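Local structure of aldehyde dehydrogenase (3K9D) at residues A[118-123]-A[248-253]. The protein probably oxidises aldehydes, using NAD or NADP as the electron acceptor. Numbering follows the deposited sequence.
Sequences STNPTS and GTICAS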
loop_
_atom_site.group_PDB
_atom_site.type_symbol
_atom_site.label_atom_id
_atom_site.label_comp_id
_atom_site.label_asym_id
_atom_site.label_seq_id
_atom_site.Cartn_x
_atom_site.Cartn_y
_atom_site.Cartn_z
ATOM N N SER A 118 14.301 19.206 0.964
ATOM C CA SER A 118 14.682 20.624 1.126
ATOM C C SER A 118 13.943 21.557 0.158
ATOM O O SER A 118 13.977 22.775 0.330
ATOM C CB SER A 118 16.196 20.817 0.972
ATOM O OG SER A 118 16.642 20.401 -0.320
ATOM N N THR A 119 13.282 20.980 -0.845
ATOM C CA THR A 119 12.582 21.748 -1.879
ATOM C C THR A 119 11.254 22.322 -1.370
ATOM O O THR A 119 10.955 23.496 -1.597
ATOM C CB THR A 119 12.376 20.909 -3.168
ATOM O OG1 THR A 119 11.677 19.697 -2.852
ATOM C CG2 THR A 119 13.729 20.560 -3.808
ATOM N N ASN A 120 10.476 21.502 -0.655
ATOM C CA ASN A 120 9.199 21.945 -0.071
ATOM C C ASN A 120 9.124 21.746 1.459
ATOM O O ASN A 120 8.150 21.174 1.946
ATOM C CB ASN A 120 8.005 21.227 -0.753
ATOM C CG ASN A 120 8.002 21.356 -2.287
ATOM O OD1 ASN A 120 8.240 22.424 -2.837
ATOM N ND2 ASN A 120 7.672 20.258 -2.974
ATOM N N PRO A 121 10.105 22.276 2.231
ATOM C CA PRO A 121 10.347 21.726 3.584
ATOM C C PRO A 121 9.334 22.027 4.684
ATOM O O PRO A 121 8.939 21.112 5.400
ATOM C CB PRO A 121 11.712 22.297 3.965
ATOM C CG PRO A 121 11.860 23.548 3.147
ATOM C CD PRO A 121 10.996 23.416 1.931
ATOM N N THR A 122 8.910 23.281 4.814
ATOM C CA THR A 122 7.993 23.681 5.876
ATOM C C THR A 122 6.560 23.295 5.537
ATOM O O THR A 122 5.824 22.825 6.403
ATOM C CB THR A 122 8.089 25.203 6.185
ATOM O OG1 THR A 122 7.768 25.956 5.005
ATOM C CG2 THR A 122 9.494 25.550 6.651
ATOM N N SER A 123 6.187 23.480 4.274
ATOM C CA SER A 123 4.862 23.114 3.767
ATOM C C SER A 123 4.599 21.597 3.854
ATOM O O SER A 123 3.485 21.158 4.159
ATOM C CB SER A 123 4.661 23.618 2.327
ATOM O OG SER A 123 5.707 23.196 1.459
ATOM N N GLY A 248 10.278 26.735 -9.775
ATOM C CA GLY A 248 10.106 25.350 -10.265
ATOM C C GLY A 248 10.381 24.185 -9.313
ATOM O O GLY A 248 10.666 23.068 -9.761
ATOM N N THR A 249 10.292 24.423 -8.003
ATOM C CA THR A 249 10.586 23.377 -6.997
ATOM C C THR A 249 9.539 22.279 -6.818
ATOM O O THR A 249 9.828 21.229 -6.245
ATOM C CB THR A 249 10.783 23.986 -5.595
ATOM O OG1 THR A 249 9.656 24.811 -5.299
ATOM C CG2 THR A 249 12.064 24.797 -5.526
ATOM N N ILE A 250 8.314 22.534 -7.257
ATOM C CA ILE A 250 7.238 21.560 -7.132
ATOM C C ILE A 250 7.339 20.551 -8.281
ATOM O O ILE A 250 7.516 20.941 -9.434
ATOM C CB ILE A 250 5.857 22.287 -7.057
ATOM C CG1 ILE A 250 5.777 23.118 -5.758
ATOM C CG2 ILE A 250 4.679 21.295 -7.116
ATOM C CD1 ILE A 250 4.544 23.986 -5.643
ATOM N N CYS A 251 7.234 19.257 -7.953
ATOM C CA CYS A 251 7.413 18.136 -8.904
ATOM C C CYS A 251 6.309 17.955 -9.952
ATOM O O CYS A 251 6.532 17.324 -10.988
ATOM C CB CYS A 251 7.540 16.830 -8.119
ATOM S SG CYS A 251 6.167 16.612 -6.970
ATOM N N ALA A 252 5.119 18.492 -9.682
ATOM C CA ALA A 252 4.003 18.429 -10.628
ATOM C C ALA A 252 4.049 19.547 -11.712
ATOM O O ALA A 252 3.230 19.567 -12.638
ATOM C CB ALA A 252 2.684 18.430 -9.885
ATOM N N SER A 253 5.041 20.423 -11.619
ATOM C CA SER A 253 5.273 21.455 -12.633
ATOM C C SER A 253 5.816 20.845 -13.932
ATOM O O SER A 253 6.420 19.757 -13.928
ATOM C CB SER A 253 6.186 22.561 -12.087
ATOM O OG SER A 253 7.519 22.123 -11.926
HETATM O O HOH W 1 9.880 18.749 -5.219
HETATM O O HOH W 2 7.154 18.606 -5.217
#
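T119, in the turn leading into helix 121-134, faces T249 in the loop before strand 256-260, with T119 CB 4.2 Å from T249 CB. No direct hydrogen bond joins the two segments; a water does, 3.1 Å from T119 OG1 and donating to T249 O at 2.7 Å. N120 follows, just before the helix. With CG set anti to its own carbonyl carbon (chi1 -53°), its amide reaches across to the other segment. The N120 and T249 side chains run past one another head to tail, and that of I250 lies roughly perpendicular to N120's. N120 OD1 comes within 3.7 Å of T249 OG1 and lies against I250 CG1. K73 bonds N120 OD1 and, weakly, T119 O and T249 OG1, tying both segments together; T249 OG1 also bonds D246. The K73 bond is consistent with ND2 being the amide end turned to a second water, which accepts weakly from N120 ND2, and from C251 N at 2.8 Å. That water is also 2.8 Å from C251 SG. An asparagine amide and a backbone N-H converging beside C251 SG are consistent with the oxyanion hole and nucleophile, as in other aldehyde dehydrogenases; the water probably marks where the substrate-derived oxygen would sit.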